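Local structure of adhesion and penetration protein autotransporter (Haemophilus influenzae, 3SYJ) at residues S590-P595 and D621-T626; R643-I648 and P699-N704; Q669-T674 and C684-L689; A538-F543 and L569-T574. The protein promotes adherence to and invasion of host cells and bacterial aggregation through its self-associating passenger domain, which probably also acts as a serine protease. All blocks are in the same frame, centred on the assembly; numbering follows the deposited sequence.

Interaction 1. Residues S590-P595 and D621-T626; sequences SGRPTP and DWINRT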
loop_
_atom_site.group_PDB
_atom_site.type_symbol
_atom_site.label_atom_id
_atom_site.label_comp_id
_atom_site.label_asym_id
_atom_site.label_seq_id
_atom_site.Cartn_x
_atom_site.Cartn_y
_atom_site.Cartn_z
ATOM N N SER A 590 -5.345 -23.447 24.170
ATOM C CA SER A 590 -4.139 -24.121 24.621
ATOM C C SER A 590 -3.912 -25.446 23.908
ATOM O O SER A 590 -4.850 -26.063 23.401
ATOM C CB SER A 590 -4.227 -24.368 26.132
ATOM O OG SER A 590 -3.035 -24.956 26.636
ATOM N N GLY A 591 -2.657 -25.873 23.869
ATOM C CA GLY A 591 -2.343 -27.246 23.534
ATOM C C GLY A 591 -2.551 -28.039 24.808
ATOM O O GLY A 591 -3.039 -27.494 25.798
ATOM N N ARG A 592 -2.189 -29.318 24.799
ATOM C CA ARG A 592 -2.333 -30.163 25.988
ATOM C C ARG A 592 -1.212 -31.200 26.096
ATOM O O ARG A 592 -0.613 -31.592 25.091
ATOM C CB ARG A 592 -3.686 -30.878 25.988
ATOM C CG ARG A 592 -3.947 -31.724 24.751
ATOM C CD ARG A 592 -4.799 -32.926 25.100
ATOM N NE ARG A 592 -4.073 -33.818 25.997
ATOM C CZ ARG A 592 -4.633 -34.738 26.776
ATOM N NH1 ARG A 592 -5.948 -34.908 26.779
ATOM N NH2 ARG A 592 -3.871 -35.488 27.558
ATOM N N PRO A 593 -0.932 -31.660 27.320
ATOM C CA PRO A 593 0.128 -32.664 27.444
ATOM C C PRO A 593 -0.223 -33.908 26.635
ATOM O O PRO A 593 -1.397 -34.274 26.540
ATOM C CB PRO A 593 0.133 -32.983 28.945
ATOM C CG PRO A 593 -0.517 -31.805 29.601
ATOM C CD PRO A 593 -1.533 -31.312 28.621
ATOM N N THR A 594 0.772 -34.540 26.030
ATOM C CA THR A 594 0.547 -35.840 25.410
ATOM C C THR A 594 0.078 -36.782 26.511
ATOM O O THR A 594 0.631 -36.769 27.606
ATOM C CB THR A 594 1.841 -36.393 24.791
ATOM O OG1 THR A 594 2.326 -35.472 23.810
ATOM C CG2 THR A 594 1.597 -37.752 24.147
ATOM N N PRO A 595 -0.962 -37.582 26.244
ATOM C CA PRO A 595 -1.430 -38.556 27.239
ATOM C C PRO A 595 -0.383 -39.623 27.554
ATOM O O PRO A 595 0.332 -40.059 26.655
ATOM C CB PRO A 595 -2.625 -39.212 26.542
ATOM C CG PRO A 595 -3.081 -38.219 25.536
ATOM C CD PRO A 595 -1.853 -37.510 25.070
ATOM N N ASP A 621 6.599 -32.671 26.620
ATOM C CA ASP A 621 5.907 -33.537 25.673
ATOM C C ASP A 621 4.426 -33.156 25.612
ATOM O O ASP A 621 3.588 -33.730 26.318
ATOM C CB ASP A 621 6.089 -35.000 26.095
ATOM C CG ASP A 621 5.360 -35.967 25.194
ATOM O OD1 ASP A 621 4.976 -35.573 24.080
ATOM O OD2 ASP A 621 5.170 -37.132 25.599
ATOM N N TRP A 622 4.124 -32.163 24.775
ATOM C CA TRP A 622 2.766 -31.648 24.592
ATOM C C TRP A 622 2.313 -31.782 23.144
ATOM O O TRP A 622 3.136 -31.832 22.230
ATOM C CB TRP A 622 2.701 -30.169 24.984
ATOM C CG TRP A 622 2.500 -29.939 26.443
ATOM C CD1 TRP A 622 3.174 -30.540 27.470
ATOM C CD2 TRP A 622 1.572 -29.027 27.048
ATOM N NE1 TRP A 622 2.709 -30.068 28.673
ATOM C CE2 TRP A 622 1.728 -29.139 28.443
ATOM C CE3 TRP A 622 0.616 -28.136 26.545
ATOM C CZ2 TRP A 622 0.972 -28.386 29.343
ATOM C CZ3 TRP A 622 -0.134 -27.393 27.438
ATOM C CH2 TRP A 622 0.049 -27.521 28.821
ATOM N N ILE A 623 0.996 -31.828 22.949
ATOM C CA ILE A 623 0.398 -31.818 21.619
ATOM C C ILE A 623 0.172 -30.382 21.151
ATOM O O ILE A 623 -0.375 -29.558 21.891
ATOM C CB ILE A 623 -0.959 -32.556 21.612
ATOM C CG1 ILE A 623 -0.795 -33.966 22.197
ATOM C CG2 ILE A 623 -1.530 -32.593 20.204
ATOM C CD1 ILE A 623 -2.064 -34.799 22.231
ATOM N N ASN A 624 0.593 -30.083 19.924
ATOM C CA ASN A 624 0.383 -28.755 19.349
ATOM C C ASN A 624 -0.982 -28.624 18.668
ATOM O O ASN A 624 -1.418 -29.533 17.955
ATOM C CB ASN A 624 1.507 -28.417 18.371
ATOM C CG ASN A 624 2.849 -28.245 19.068
ATOM O OD1 ASN A 624 2.925 -27.721 20.183
ATOM N ND2 ASN A 624 3.912 -28.689 18.414
ATOM N N ARG A 625 -1.648 -27.491 18.888
ATOM C CA ARG A 625 -2.999 -27.277 18.366
ATOM C C ARG A 625 -3.130 -26.069 17.428
ATOM O O ARG A 625 -2.282 -25.170 17.408
ATOM C CB ARG A 625 -4.002 -27.129 19.514
ATOM C CG ARG A 625 -4.040 -28.298 20.488
ATOM C CD ARG A 625 -4.417 -29.603 19.803
ATOM N NE ARG A 625 -5.063 -30.528 20.733
ATOM C CZ ARG A 625 -5.327 -31.803 20.471
ATOM N NH1 ARG A 625 -4.987 -32.324 19.303
ATOM N NH2 ARG A 625 -5.931 -32.558 21.382
ATOM N N THR A 626 -4.204 -26.059 16.652
ATOM C CA THR A 626 -4.511 -24.933 15.789
ATOM C C THR A 626 -5.929 -24.493 16.080
ATOM O O THR A 626 -6.799 -25.309 16.388
ATOM C CB THR A 626 -4.417 -25.288 14.289
ATOM O OG1 THR A 626 -5.361 -26.319 13.976
ATOM C CG2 THR A 626 -3.031 -25.755 13.925
HETATM O O HOH W 1 2.900 -35.306 28.617
#
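Pro593 lies against Trp622 at the root of a long excursion from the beta-solenoid, where the outgoing and returning arms pair briefly in antiparallel fashion. Pro593 CA sits 3.7 Å from the centroid of the indole five-membered ring, only 8° off its normal, a CH-pi contact which the pyrrolidine of Pro593 extends, its CG meeting Trp622 CE2 and CZ2. Backbone bonds hold the register: Ile623 N gives a nearly straight bond of 2.7 Å to Arg592 O, whereas the return bond, Arg592 N to Ile623 O, is weak. Gly591, having no side chain, brings its CA within 3.5 Å of Ile623 O. The 25 residues between the two arms include helix 603-609, so this pairing closes an insertion on the solenoid wall. Past it, Thr594 N bonds to Asp621 O, and Thr594 OG1 donates to Asp621 OD1 over 2.7 Å, meeting it from above the carboxylate plane. The Arg592 chain bends at chi2 and chi3, which brings NE back to Pro593 O; NH2 bonds to the same oxygen, a side-on grip, and also forms a salt bridge with Asp677. The guanidinium of Arg625 stands almost perpendicular to that of Arg592 and is bound instead to Glu497 and Ser571 O.

Interaction 2. Residues R643-I648 and P699-N704; sequences RNVSSI and PKTQIN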
loop_
_atom_site.group_PDB
_atom_site.type_symbol
_atom_site.label_atom_id
_atom_site.label_comp_id
_atom_site.label_asym_id
_atom_site.label_seq_id
_atom_site.Cartn_x
_atom_site.Cartn_y
_atom_site.Cartn_z
ATOM N N ARG A 643 0.419 -22.065 25.779
ATOM C CA ARG A 643 1.536 -22.809 25.197
ATOM C C ARG A 643 1.064 -23.907 24.263
ATOM O O ARG A 643 -0.047 -24.416 24.403
ATOM C CB ARG A 643 2.428 -23.406 26.289
ATOM C CG ARG A 643 1.693 -24.258 27.328
ATOM C CD ARG A 643 2.678 -25.032 28.207
ATOM N NE ARG A 643 3.423 -26.016 27.426
ATOM C CZ ARG A 643 4.275 -26.898 27.940
ATOM N NH1 ARG A 643 4.500 -26.930 29.251
ATOM N NH2 ARG A 643 4.907 -27.750 27.139
ATOM N N ASN A 644 1.926 -24.269 23.319
ATOM C CA ASN A 644 1.634 -25.304 22.333
ATOM C C ASN A 644 0.397 -25.023 21.479
ATOM O O ASN A 644 -0.403 -25.916 21.186
ATOM C CB ASN A 644 1.583 -26.689 22.983
ATOM C CG ASN A 644 2.907 -27.068 23.640
ATOM O OD1 ASN A 644 3.073 -26.901 24.849
ATOM N ND2 ASN A 644 3.864 -27.555 22.839
ATOM N N VAL A 645 0.253 -23.766 21.082
ATOM C CA VAL A 645 -0.685 -23.403 20.037
ATOM C C VAL A 645 0.158 -23.040 18.824
ATOM O O VAL A 645 0.875 -22.036 18.831
ATOM C CB VAL A 645 -1.565 -22.203 20.427
ATOM C CG1 VAL A 645 -2.481 -21.830 19.275
ATOM C CG2 VAL A 645 -2.375 -22.511 21.691
ATOM N N SER A 646 0.095 -23.880 17.796
ATOM C CA SER A 646 0.899 -23.669 16.603
ATOM C C SER A 646 0.477 -22.390 15.914
ATOM O O SER A 646 1.309 -21.604 15.467
ATOM C CB SER A 646 0.749 -24.845 15.642
ATOM O OG SER A 646 1.406 -25.987 16.147
ATOM N N SER A 647 -0.830 -22.192 15.823
ATOM C CA SER A 647 -1.361 -21.031 15.131
ATOM C C SER A 647 -2.778 -20.755 15.577
ATOM O O SER A 647 -3.527 -21.675 15.913
ATOM C CB SER A 647 -1.345 -21.257 13.618
ATOM O OG SER A 647 -2.148 -22.368 13.261
ATOM N N ILE A 648 -3.139 -19.479 15.595
ATOM C CA ILE A 648 -4.532 -19.105 15.750
ATOM C C ILE A 648 -4.871 -18.117 14.648
ATOM O O ILE A 648 -4.211 -17.089 14.504
ATOM C CB ILE A 648 -4.844 -18.568 17.170
ATOM C CG1 ILE A 648 -6.353 -18.412 17.362
ATOM C CG2 ILE A 648 -4.064 -17.282 17.471
ATOM C CD1 ILE A 648 -6.762 -18.254 18.809
ATOM N N PRO A 699 6.273 -24.224 20.404
ATOM C CA PRO A 699 6.267 -23.475 19.143
ATOM C C PRO A 699 5.948 -22.001 19.356
ATOM O O PRO A 699 5.253 -21.663 20.316
ATOM C CB PRO A 699 5.122 -24.134 18.361
ATOM C CG PRO A 699 4.228 -24.664 19.431
ATOM C CD PRO A 699 5.194 -25.227 20.422
ATOM N N LYS A 700 6.465 -21.143 18.482
ATOM C CA LYS A 700 6.100 -19.734 18.487
ATOM C C LYS A 700 4.754 -19.577 17.786
ATOM O O LYS A 700 4.642 -19.797 16.581
ATOM C CB LYS A 700 7.153 -18.896 17.764
ATOM C CG LYS A 700 8.475 -18.778 18.497
ATOM C CD LYS A 700 9.414 -17.808 17.803
ATOM C CE LYS A 700 10.831 -17.910 18.368
ATOM N NZ LYS A 700 11.781 -17.026 17.627
ATOM N N THR A 701 3.738 -19.187 18.539
ATOM C CA THR A 701 2.389 -19.097 18.001
ATOM C C THR A 701 2.285 -18.118 16.833
ATOM O O THR A 701 2.637 -16.946 16.960
ATOM C CB THR A 701 1.413 -18.653 19.083
ATOM O OG1 THR A 701 1.519 -19.546 20.201
ATOM C CG2 THR A 701 -0.004 -18.655 18.543
ATOM N N GLN A 702 1.801 -18.601 15.697
ATOM C CA GLN A 702 1.523 -17.720 14.571
ATOM C C GLN A 702 0.114 -17.185 14.720
ATOM O O GLN A 702 -0.858 -17.919 14.523
ATOM C CB GLN A 702 1.643 -18.463 13.237
ATOM C CG GLN A 702 2.961 -19.157 13.025
ATOM C CD GLN A 702 4.146 -18.212 13.124
ATOM O OE1 GLN A 702 4.234 -17.217 12.399
ATOM N NE2 GLN A 702 5.075 -18.530 14.014
ATOM N N ILE A 703 0.004 -15.910 15.084
ATOM C CA ILE A 703 -1.290 -15.240 15.157
ATOM C C ILE A 703 -1.631 -14.690 13.781
ATOM O O ILE A 703 -1.092 -13.664 13.362
ATOM C CB ILE A 703 -1.269 -14.077 16.168
ATOM C CG1 ILE A 703 -0.774 -14.552 17.541
ATOM C CG2 ILE A 703 -2.643 -13.443 16.272
ATOM C CD1 ILE A 703 -0.197 -13.434 18.405
ATOM N N ASN A 704 -2.528 -15.372 13.077
ATOM C CA ASN A 704 -2.818 -15.038 11.689
ATOM C C ASN A 704 -4.108 -14.244 11.516
ATOM O O ASN A 704 -5.161 -14.787 11.164
ATOM C CB ASN A 704 -2.814 -16.306 10.829
ATOM C CG ASN A 704 -1.445 -16.981 10.798
ATOM O OD1 ASN A 704 -0.411 -16.316 10.900
ATOM N ND2 ASN A 704 -1.436 -18.302 10.666
HETATM O O HOH W 2 2.947 -22.075 21.825
HETATM O O HOH W 3 4.293 -22.457 15.028
#
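Strands 645-648 and 701-704 run parallel, their axes 8° apart and 4.5 Å from each other at closest approach, with Ser647 level with Gln702 and Ile648 with Ile703. Three backbone bonds join them: Gln702 N to Ser646 O, practically straight at 179°, Ile648 N to Gln702 O, and Asn704 N to Ile648 O at 2.8 Å. A side chain adds a fourth. In Thr701, OG1 is anti to the carbonyl carbon (chi1 -55°), and the hydroxyl donates to Val645 O over 2.9 Å, in the carbonyl plane; its CG2 meets Val645 CG1 at 4.1 Å, so one branched residue serves both a polar and an apolar neighbour. On the face of Ile648 and Ile703 the two CG2 methyls approach to 4.3 Å, a loose apolar contact. Before the strands begin, Pro699 sets its CD 3.6 Å from Asn644 ND2. Asn644 adopts the left-handed backbone conformation that asparagine tolerates well, and its amide is held at both ends: OD1 accepts from Arg643 NE, while ND2 donates to Asn624. One water links Val645 N and Pro699 O, and another links Ser646 O and Lys700 O. With strand 622-629 beside 645-654, and 721-723 and 727-729 beside 701-709, this is the stacking of successive coils in a parallel beta-solenoid.

Interaction 3. Residues Q669-T674 and C684-L689; sequences QNTICT and CQKVDL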
loop_
_atom_site.group_PDB
_atom_site.type_symbol
_atom_site.label_atom_id
_atom_site.label_comp_id
_atom_site.label_asym_id
_atom_site.label_seq_id
_atom_site.Cartn_x
_atom_site.Cartn_y
_atom_site.Cartn_z
ATOM N N GLN A 669 7.169 -17.032 34.966
ATOM C CA GLN A 669 6.006 -17.844 35.260
ATOM C C GLN A 669 4.916 -17.488 34.270
ATOM O O GLN A 669 4.745 -16.323 33.920
ATOM C CB GLN A 669 5.517 -17.615 36.691
ATOM C CG GLN A 669 6.487 -18.118 37.743
ATOM C CD GLN A 669 5.842 -18.295 39.101
ATOM O OE1 GLN A 669 4.869 -17.613 39.439
ATOM N NE2 GLN A 669 6.384 -19.217 39.892
ATOM N N ASN A 670 4.199 -18.503 33.804
ATOM C CA ASN A 670 3.022 -18.301 32.982
ATOM C C ASN A 670 1.885 -19.101 33.580
ATOM O O ASN A 670 2.113 -20.151 34.179
ATOM C CB ASN A 670 3.284 -18.755 31.549
ATOM C CG ASN A 670 4.568 -18.180 30.983
ATOM O OD1 ASN A 670 4.554 -17.171 30.283
ATOM N ND2 ASN A 670 5.689 -18.816 31.296
ATOM N N THR A 671 0.660 -18.606 33.441
ATOM C CA THR A 671 -0.498 -19.361 33.900
ATOM C C THR A 671 -0.824 -20.468 32.893
ATOM O O THR A 671 -1.168 -20.195 31.745
ATOM C CB THR A 671 -1.725 -18.454 34.122
ATOM O OG1 THR A 671 -1.396 -17.421 35.060
ATOM C CG2 THR A 671 -2.885 -19.264 34.668
ATOM N N ILE A 672 -0.689 -21.719 33.317
ATOM C CA ILE A 672 -0.921 -22.846 32.421
ATOM C C ILE A 672 -2.169 -23.622 32.848
ATOM O O ILE A 672 -2.299 -24.014 34.009
ATOM C CB ILE A 672 0.300 -23.793 32.380
ATOM C CG1 ILE A 672 1.569 -23.027 31.996
ATOM C CG2 ILE A 672 0.060 -24.955 31.417
ATOM C CD1 ILE A 672 1.479 -22.310 30.676
ATOM N N CYS A 673 -3.081 -23.833 31.905
ATOM C CA CYS A 673 -4.316 -24.564 32.161
ATOM C C CYS A 673 -4.276 -25.944 31.537
ATOM O O CYS A 673 -4.071 -26.075 30.333
ATOM C CB CYS A 673 -5.512 -23.804 31.592
ATOM S SG CYS A 673 -6.001 -22.400 32.567
ATOM N N THR A 674 -4.492 -26.970 32.353
ATOM C CA THR A 674 -4.499 -28.346 31.866
ATOM C C THR A 674 -5.610 -29.125 32.545
ATOM O O THR A 674 -5.917 -28.885 33.717
ATOM C CB THR A 674 -3.172 -29.067 32.179
ATOM O OG1 THR A 674 -2.946 -29.034 33.590
ATOM C CG2 THR A 674 -2.007 -28.402 31.473
ATOM N N CYS A 684 -5.740 -24.445 36.725
ATOM C CA CYS A 684 -4.988 -23.313 36.189
ATOM C C CYS A 684 -4.041 -22.797 37.248
ATOM O O CYS A 684 -4.467 -22.479 38.352
ATOM C CB CYS A 684 -5.917 -22.181 35.758
ATOM S SG CYS A 684 -6.973 -22.577 34.357
ATOM N N GLN A 685 -2.760 -22.705 36.910
ATOM C CA GLN A 685 -1.759 -22.308 37.885
ATOM C C GLN A 685 -0.501 -21.755 37.225
ATOM O O GLN A 685 -0.135 -22.151 36.115
ATOM C CB GLN A 685 -1.377 -23.506 38.744
ATOM C CG GLN A 685 -0.373 -24.405 38.053
ATOM C CD GLN A 685 -0.446 -25.838 38.525
ATOM O OE1 GLN A 685 -0.393 -26.113 39.727
ATOM N NE2 GLN A 685 -0.559 -26.768 37.576
ATOM N N LYS A 686 0.160 -20.852 37.939
ATOM C CA LYS A 686 1.417 -20.267 37.495
ATOM C C LYS A 686 2.510 -21.322 37.524
ATOM O O LYS A 686 2.690 -22.005 38.521
ATOM C CB LYS A 686 1.807 -19.106 38.409
ATOM C CG LYS A 686 0.814 -17.962 38.430
ATOM C CD LYS A 686 1.224 -16.859 37.476
ATOM C CE LYS A 686 0.488 -15.570 37.798
ATOM N NZ LYS A 686 1.246 -14.382 37.327
ATOM N N VAL A 687 3.234 -21.447 36.420
ATOM C CA VAL A 687 4.282 -22.446 36.289
ATOM C C VAL A 687 5.523 -21.764 35.741
ATOM O O VAL A 687 5.445 -20.976 34.798
ATOM C CB VAL A 687 3.874 -23.581 35.308
ATOM C CG1 VAL A 687 5.016 -24.581 35.119
ATOM C CG2 VAL A 687 2.605 -24.282 35.775
ATOM N N ASP A 688 6.667 -22.058 36.341
ATOM C CA ASP A 688 7.932 -21.572 35.818
ATOM C C ASP A 688 8.295 -22.263 34.517
ATOM O O ASP A 688 8.240 -23.492 34.417
ATOM C CB ASP A 688 9.050 -21.780 36.833
ATOM C CG ASP A 688 9.480 -20.491 37.483
ATOM O OD1 ASP A 688 9.579 -20.459 38.730
ATOM O OD2 ASP A 688 9.706 -19.506 36.739
ATOM N N LEU A 689 8.663 -21.464 33.520
ATOM C CA LEU A 689 9.139 -21.989 32.249
ATOM C C LEU A 689 10.646 -21.787 32.163
ATOM O O LEU A 689 11.114 -20.824 31.560
ATOM C CB LEU A 689 8.440 -21.277 31.089
ATOM C CG LEU A 689 8.788 -21.730 29.669
ATOM C CD1 LEU A 689 8.715 -23.245 29.541
ATOM C CD2 LEU A 689 7.889 -21.043 28.636
HETATM O O HOH W 4 4.021 -14.803 38.747
HETATM O O HOH W 5 5.010 -21.521 32.159
HETATM O O HOH W 6 -1.717 -26.634 34.788
#
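Cys673 and Cys684 are joined by a disulfide across a two-stranded antiparallel hairpin, strands 669-675 and 682-688, which projects from the beta-solenoid. The cysteines form a non-hydrogen-bonded pair, the position where facing CB atoms are near enough for a bridge; the SG atoms are 2.0 Å apart and the C-S-S-C torsion is 107°. Four backbone bonds, two from each hydrogen-bonded pair, hold the arms: Asn670 and Val687 exchange theirs, Val687 N to Asn670 O being 2.8 Å, and Ile672 N to Gln685 O is nearly straight at 173°. Beside the disulfide, on the face of Gln669, Thr671, Lys686 and Asp688, the contacts are polar and partly aliphatic. The bent Lys686 chain sets CD 3.6 Å from Thr671 OG1 and its NZ binds a water shared with Gln669 OE1, while Gln669 CG lies 3.6 Å from Asp688 OD2. On the other face Ile672 CG1 meets Val687 CB at 4.1 Å, the two side chains crossing at about a right angle. Ile672 also rests on Trp622 and Arg643, while Thr671 and Cys673 of the first face touch Phe588, so both faces meet the body of the protein. Asn670 ND2 comes close to Leu689 CB and reaches Val687 O through a water, while its OD1 accepts from Val665 N. Another water joins Ile672 O with Gln685 NE2 and Thr674 OG1. The disulfide ties one end of this pairing covalently, and should limit separation of strands that otherwise rely largely on four backbone bonds and solvent-facing polar side chains.

Interaction 4. Residues A538-F543 and L569-T574; sequences AYNGWF and LLSGGT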
loop_
_atom_site.group_PDB
_atom_site.type_symbol
_atom_site.label_atom_id
_atom_site.label_comp_id
_atom_site.label_asym_id
_atom_site.label_seq_id
_atom_site.Cartn_x
_atom_site.Cartn_y
_atom_site.Cartn_z
ATOM N N ALA A 538 -13.680 -27.371 30.829
ATOM C CA ALA A 538 -12.812 -27.556 29.686
ATOM C C ALA A 538 -13.507 -28.324 28.582
ATOM O O ALA A 538 -14.434 -29.094 28.829
ATOM C CB ALA A 538 -11.536 -28.278 30.113
ATOM N N TYR A 539 -13.050 -28.107 27.358
ATOM C CA TYR A 539 -13.556 -28.844 26.221
ATOM C C TYR A 539 -12.363 -29.346 25.421
ATOM O O TYR A 539 -11.603 -28.556 24.870
ATOM C CB TYR A 539 -14.445 -27.942 25.358
ATOM C CG TYR A 539 -15.012 -28.622 24.132
ATOM C CD1 TYR A 539 -15.954 -29.636 24.257
ATOM C CD2 TYR A 539 -14.624 -28.237 22.847
ATOM C CE1 TYR A 539 -16.482 -30.261 23.141
ATOM C CE2 TYR A 539 -15.149 -28.857 21.720
ATOM C CZ TYR A 539 -16.079 -29.870 21.877
ATOM O OH TYR A 539 -16.620 -30.511 20.782
ATOM N N ASN A 540 -12.201 -30.663 25.366
ATOM C CA ASN A 540 -11.055 -31.273 24.698
ATOM C C ASN A 540 -11.228 -31.434 23.188
ATOM O O ASN A 540 -10.292 -31.841 22.490
ATOM C CB ASN A 540 -10.781 -32.651 25.300
ATOM C CG ASN A 540 -10.276 -32.579 26.723
ATOM O OD1 ASN A 540 -10.728 -31.749 27.514
ATOM N ND2 ASN A 540 -9.329 -33.452 27.058
ATOM N N GLY A 541 -12.418 -31.120 22.683
ATOM C CA GLY A 541 -12.769 -31.447 21.312
ATOM C C GLY A 541 -12.722 -30.315 20.300
ATOM O O GLY A 541 -11.993 -29.330 20.471
ATOM N N TRP A 542 -13.514 -30.477 19.238
ATOM C CA TRP A 542 -13.560 -29.541 18.120
ATOM C C TRP A 542 -14.874 -28.762 18.024
ATOM O O TRP A 542 -15.947 -29.289 18.336
ATOM C CB TRP A 542 -13.326 -30.281 16.792
ATOM C CG TRP A 542 -11.885 -30.531 16.517
ATOM C CD1 TRP A 542 -11.147 -31.601 16.931
ATOM C CD2 TRP A 542 -10.995 -29.687 15.783
ATOM N NE1 TRP A 542 -9.854 -31.476 16.500
ATOM C CE2 TRP A 542 -9.731 -30.309 15.792
ATOM C CE3 TRP A 542 -11.142 -28.465 15.122
ATOM C CZ2 TRP A 542 -8.616 -29.753 15.161
ATOM C CZ3 TRP A 542 -10.036 -27.911 14.491
ATOM C CH2 TRP A 542 -8.787 -28.555 14.520
ATOM N N PHE A 543 -14.765 -27.504 17.601
ATOM C CA PHE A 543 -15.905 -26.700 17.160
ATOM C C PHE A 543 -15.750 -26.418 15.676
ATOM O O PHE A 543 -14.827 -25.723 15.264
ATOM C CB PHE A 543 -15.975 -25.379 17.923
ATOM C CG PHE A 543 -16.413 -25.527 19.345
ATOM C CD1 PHE A 543 -17.733 -25.814 19.646
ATOM C CD2 PHE A 543 -15.510 -25.383 20.382
ATOM C CE1 PHE A 543 -18.144 -25.960 20.954
ATOM C CE2 PHE A 543 -15.917 -25.523 21.703
ATOM C CZ PHE A 543 -17.236 -25.810 21.988
ATOM N N LEU A 569 -11.443 -23.775 29.223
ATOM C CA LEU A 569 -10.248 -24.229 28.541
ATOM C C LEU A 569 -10.620 -24.945 27.251
ATOM O O LEU A 569 -11.403 -25.895 27.263
ATOM C CB LEU A 569 -9.434 -25.156 29.449
ATOM C CG LEU A 569 -8.334 -25.998 28.784
ATOM C CD1 LEU A 569 -7.278 -25.112 28.138
ATOM C CD2 LEU A 569 -7.693 -26.962 29.789
ATOM N N LEU A 570 -10.070 -24.475 26.139
ATOM C CA LEU A 570 -10.211 -25.178 24.870
ATOM C C LEU A 570 -8.854 -25.755 24.481
ATOM O O LEU A 570 -7.913 -25.010 24.192
ATOM C CB LEU A 570 -10.727 -24.230 23.786
ATOM C CG LEU A 570 -12.023 -23.510 24.163
ATOM C CD1 LEU A 570 -12.365 -22.420 23.161
ATOM C CD2 LEU A 570 -13.158 -24.510 24.281
ATOM N N SER A 571 -8.744 -27.078 24.481
ATOM C CA SER A 571 -7.449 -27.699 24.245
ATOM C C SER A 571 -7.450 -28.550 22.988
ATOM O O SER A 571 -6.475 -29.244 22.708
ATOM C CB SER A 571 -7.033 -28.551 25.448
ATOM O OG SER A 571 -7.892 -29.673 25.582
ATOM N N GLY A 572 -8.545 -28.500 22.238
ATOM C CA GLY A 572 -8.668 -29.297 21.030
ATOM C C GLY A 572 -8.492 -28.467 19.773
ATOM O O GLY A 572 -7.373 -28.258 19.305
ATOM N N GLY A 573 -9.594 -27.980 19.218
ATOM C CA GLY A 573 -9.503 -27.150 18.035
ATOM C C GLY A 573 -10.802 -26.488 17.629
ATOM O O GLY A 573 -11.891 -26.920 18.035
ATOM N N THR A 574 -10.677 -25.422 16.841
ATOM C CA THR A 574 -11.822 -24.806 16.182
ATOM C C THR A 574 -11.536 -24.637 14.698
ATOM O O THR A 574 -10.420 -24.298 14.304
ATOM C CB THR A 574 -12.187 -23.413 16.758
ATOM O OG1 THR A 574 -11.107 -22.494 16.543
ATOM C CG2 THR A 574 -12.511 -23.495 18.239
HETATM O O HOH W 7 -11.273 -27.335 22.494
HETATM O O HOH W 8 -7.743 -31.876 23.614
HETATM O O HOH W 9 -8.622 -29.951 27.896
#
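Trp542 lies flat on Gly573 of the next coil, and its atoms can be followed outward. CB is 3.9 Å from Gly573 O, which CG also approaches; with CG anti to the carbonyl carbon (chi1 -81°) the indole then extends over the neighbouring strand. CD2 reaches Gly573 C and O, CE3 comes to 3.2 Å from Gly573 C, and CZ3 is 3.5 Å from Thr574 N. CE2, CZ2 and CH2 all lie near Gly573 CA, which is 3.5 Å from the centroid of the six-membered ring and 8° off the normal, a CH-pi contact. Glycine suits this place because the ring occupies the face on which a side chain would stand. The strands belong to successive coils of the parallel beta-solenoid, with Ala538 level with Leu569 and Phe543 with Thr574. Tyr539 N bonds to Leu569 O nearly along the C=O axis, and Phe543 N to Gly573 O at 3.0 Å. Between the paired ends the chain turns at Asn540-Gly541 and Ser571-Gly572; a water accepts from Gly572 N and donates to Tyr539 O and Gly541 O, adding to the bonds these oxygens accept from Ser571 N and Gly573 N. On the face opposite Trp542, Leu570 CD2 lies in plane at the edge of the Phe543 ring, 3.9 Å from CE2, and also touches Tyr539 CB. The Tyr539 ring has Gly541 N over the centre of one face and Phe543 CZ toward the rim of the opposite one, while its OH donates to Trp542 O. Thr574 CG2 packs at the Phe543 edge, and its OG1 accepts from Lys628 N.

Interactions 2 and 4 join coils of the same solenoid by parallel pairing, but interaction 4 is the buried one, built on aromatic and aliphatic packing, whereas interaction 2 mixes a threonine hydroxyl, amides and water with one loose isoleucine pair. Interactions 1 and 3 are antiparallel and belong to excursions from the coil: the first closes an insertion at its base with a CH-pi contact between proline and indole, the second braces a more exposed hairpin with a disulfide. Interaction 1 lies between the others. Its strands neighbour those of interactions 2 and 4, Ser590 N probably bonding to Leu570 O and Arg625 O to Ser646 N, while Trp622 packs against Ile672 and Thr674 of interaction 3.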